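Local structure of cytoplasmic protein (Cryptococcus neoformans var. grubii serotype A, 7LPQ) at residues 194-199 against 291-296. The protein probably hydrolyses the glucosidic bond of steryl beta-glucosides, as a glycoside hydrolase of family 5. Residues are numbered along the deposited sequence; the frame is centred on the assembly and turned at random. Where two conformers were deposited one is given.
Sequences FPAMIW and LKKGPS. With YAJ (~{N}-[(3~{R},5~{S})-5-(hydroxymethyl)-1-methyl-pyrrolidin-3-yl]-2-(3-oxidanylidene-4~{H}-1,4-benzoxazin-6-yl)ethanamide), chain E.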
loop_
_atom_site.group_PDB
_atom_site.type_symbol
_atom_site.label_atom_id
_atom_site.label_comp_id
_atom_site.label_asym_id
_atom_site.label_seq_id
_atom_site.Cartn_x
_atom_site.Cartn_y
_atom_site.Cartn_z
ATOM N N PHE A 194 18.159 -13.708 -0.812
ATOM C CA PHE A 194 16.917 -13.518 -0.058
ATOM C C PHE A 194 15.741 -14.039 -0.871
ATOM O O PHE A 194 15.488 -13.523 -1.974
ATOM C CB PHE A 194 16.766 -12.021 0.261
ATOM C CG PHE A 194 15.785 -11.716 1.360
ATOM C CD1 PHE A 194 15.789 -12.439 2.539
ATOM C CD2 PHE A 194 14.855 -10.696 1.209
ATOM C CE1 PHE A 194 14.879 -12.153 3.545
ATOM C CE2 PHE A 194 13.951 -10.410 2.207
ATOM C CZ PHE A 194 13.963 -11.141 3.379
ATOM N N PRO A 195 15.040 -15.075 -0.410
ATOM C CA PRO A 195 13.975 -15.669 -1.234
ATOM C C PRO A 195 12.916 -14.651 -1.631
ATOM O O PRO A 195 12.665 -13.662 -0.935
ATOM C CB PRO A 195 13.390 -16.767 -0.332
ATOM C CG PRO A 195 14.529 -17.170 0.548
ATOM C CD PRO A 195 15.338 -15.898 0.783
ATOM N N ALA A 196 12.286 -14.920 -2.771
ATOM C CA ALA A 196 11.356 -13.968 -3.350
ATOM C C ALA A 196 10.112 -13.831 -2.486
ATOM O O ALA A 196 9.463 -14.828 -2.145
ATOM C CB ALA A 196 10.971 -14.404 -4.764
ATOM N N MET A 197 9.805 -12.582 -2.114
ATOM C CA MET A 197 8.592 -12.234 -1.380
ATOM C C MET A 197 8.452 -13.034 -0.092
ATOM O O MET A 197 7.341 -13.302 0.372
ATOM C CB MET A 197 7.357 -12.416 -2.259
ATOM C CG MET A 197 7.332 -11.505 -3.497
ATOM S SD MET A 197 7.491 -9.742 -3.092
ATOM C CE MET A 197 5.941 -9.481 -2.229
ATOM N N ILE A 198 9.575 -13.409 0.517
ATOM C CA ILE A 198 9.489 -14.058 1.815
ATOM C C ILE A 198 9.254 -13.046 2.937
ATOM O O ILE A 198 8.739 -13.415 4.002
ATOM C CB ILE A 198 10.757 -14.875 2.108
ATOM C CG1 ILE A 198 10.508 -15.809 3.296
ATOM C CG2 ILE A 198 11.942 -13.954 2.389
ATOM C CD1 ILE A 198 11.523 -16.928 3.422
ATOM N N TRP A 199 9.604 -11.772 2.725
ATOM C CA TRP A 199 9.498 -10.793 3.802
ATOM C C TRP A 199 8.093 -10.743 4.393
ATOM O O TRP A 199 7.928 -10.484 5.593
ATOM C CB TRP A 199 9.910 -9.411 3.291
ATOM C CG TRP A 199 8.945 -8.788 2.334
ATOM C CD1 TRP A 199 9.032 -8.783 0.979
ATOM C CD2 TRP A 199 7.749 -8.069 2.662
ATOM N NE1 TRP A 199 7.962 -8.107 0.435
ATOM C CE2 TRP A 199 7.161 -7.659 1.450
ATOM C CE3 TRP A 199 7.122 -7.722 3.864
ATOM C CZ2 TRP A 199 5.978 -6.932 1.402
ATOM C CZ3 TRP A 199 5.944 -6.997 3.813
ATOM C CH2 TRP A 199 5.387 -6.610 2.590
ATOM N N LEU A 291 -0.589 -17.324 2.862
ATOM C CA LEU A 291 0.830 -17.203 2.545
ATOM C C LEU A 291 1.679 -18.033 3.504
ATOM O O LEU A 291 1.701 -17.769 4.711
ATOM C CB LEU A 291 1.284 -15.742 2.588
ATOM C CG LEU A 291 2.798 -15.573 2.406
ATOM C CD1 LEU A 291 3.283 -16.281 1.144
ATOM C CD2 LEU A 291 3.202 -14.109 2.372
ATOM N N LYS A 292 2.386 -19.023 2.961
ATOM C CA LYS A 292 3.465 -19.711 3.651
ATOM C C LYS A 292 4.641 -19.805 2.686
ATOM O O LYS A 292 4.451 -20.044 1.491
ATOM C CB LYS A 292 3.054 -21.113 4.118
ATOM C CG LYS A 292 1.813 -21.171 4.997
ATOM C CD LYS A 292 0.558 -21.428 4.176
ATOM C CE LYS A 292 -0.410 -22.352 4.897
ATOM N NZ LYS A 292 -1.523 -22.787 3.996
ATOM N N LYS A 293 5.853 -19.603 3.191
ATOM C CA LYS A 293 7.040 -19.799 2.369
ATOM C C LYS A 293 8.272 -19.845 3.259
ATOM O O LYS A 293 8.397 -19.053 4.197
ATOM C CB LYS A 293 7.193 -18.691 1.322
ATOM C CG LYS A 293 8.407 -18.892 0.429
ATOM C CD LYS A 293 8.364 -18.069 -0.843
ATOM C CE LYS A 293 9.472 -18.502 -1.790
ATOM N NZ LYS A 293 9.755 -17.510 -2.867
ATOM N N GLY A 294 9.176 -20.771 2.957
ATOM C CA GLY A 294 10.374 -20.960 3.744
ATOM C C GLY A 294 10.056 -21.560 5.098
ATOM O O GLY A 294 8.945 -22.044 5.342
ATOM N N PRO A 295 11.021 -21.529 6.014
ATOM C CA PRO A 295 10.784 -22.107 7.349
ATOM C C PRO A 295 9.605 -21.418 8.017
ATOM O O PRO A 295 9.594 -20.199 8.189
ATOM C CB PRO A 295 12.102 -21.855 8.092
ATOM C CG PRO A 295 13.117 -21.569 7.019
ATOM C CD PRO A 295 12.357 -20.922 5.891
ATOM N N SER A 296 8.604 -22.211 8.389
ATOM C CA SER A 296 7.337 -21.693 8.902
ATOM C C SER A 296 7.005 -22.334 10.242
ATOM O O SER A 296 6.228 -23.297 10.311
ATOM C CB SER A 296 6.207 -21.931 7.899
ATOM O OG SER A 296 6.647 -21.683 6.572
HETATM C C10 YAJ E . -2.767 -7.043 -0.980
HETATM C C13 YAJ E . -2.741 -9.676 -1.998
HETATM C C20 YAJ E . 3.529 -4.600 -0.241
HETATM C C21 YAJ E . 3.801 -4.016 -1.562
HETATM C C22 YAJ E . 4.721 -2.808 -1.578
HETATM C C01 YAJ E . 4.304 -4.844 -3.758
HETATM C C03 YAJ E . 3.410 -6.232 -2.025
HETATM C C04 YAJ E . 3.000 -6.042 -0.493
HETATM C C06 YAJ E . 0.845 -7.306 -0.047
HETATM C C08 YAJ E . -0.615 -7.429 0.430
HETATM C C09 YAJ E . -1.727 -7.894 -0.558
HETATM C C11 YAJ E . -3.768 -7.484 -1.878
HETATM C C12 YAJ E . -3.782 -8.799 -2.404
HETATM C C14 YAJ E . -1.748 -9.207 -1.086
HETATM C C16 YAJ E . -3.665 -11.456 -3.464
HETATM C C18 YAJ E . -4.572 -10.477 -4.044
HETATM N N02 YAJ E . 4.389 -5.180 -2.295
HETATM N N05 YAJ E . 1.598 -6.188 -0.070
HETATM N N15 YAJ E . -2.756 -11.026 -2.521
HETATM O O07 YAJ E . 1.401 -8.345 -0.435
HETATM O O17 YAJ E . -3.634 -12.613 -3.908
HETATM O O19 YAJ E . -4.753 -9.222 -3.256
HETATM O O23 YAJ E . 5.923 -3.087 -0.872
HETATM O O HOH W 1 12.786 -17.803 -4.132
#
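K293 reaches across to A196 and donates a hydrogen bond from NZ to A196 O, 2.8 Å long. The ammonium lies in the carbonyl plane, on a lone pair, with a C=O...N angle of 130°. The lysine is stretched out: CG is anti to the backbone N (chi1 -179°) and the chain stays extended to NZ. Its CD and CE run past the same carbonyl oxygen, and NZ comes within 3.8 Å of A196 CB. A water accepts from A196 N at 3.2 Å and, weakly, from K293 NZ. The direct bond carries the contact; the water adds only a bridge that is weak at its NZ end.

I198 packs on the backbone of 293-294: its CD1 lies 3.9 Å from K293 O and also near G294 CA. The CG2 branch turns to F194 and sits 3.5 Å above one ring face, toward the rim.

P195 to I198 form a type II beta turn, which presents A196 O to the lysine.

W199 follows the turn and borders the ligand pocket. Its ring turns an edge to the pyrrolidine of YAJ, with CZ2 3.6 Å from YAJ C04 and near the ring plane. E588 OE2 hydrogen-bonds YAJ and, weakly, W199 NE1. The contact thus joins two loops beside the pocket. One precedes helix 206-221; the other follows strand 263-267, a parallel strand of the family's TIM barrel, and leads to helix 299-306. G294 and S296 pair with strand 311-319, while M197 and L291 both pack on helix 456-461.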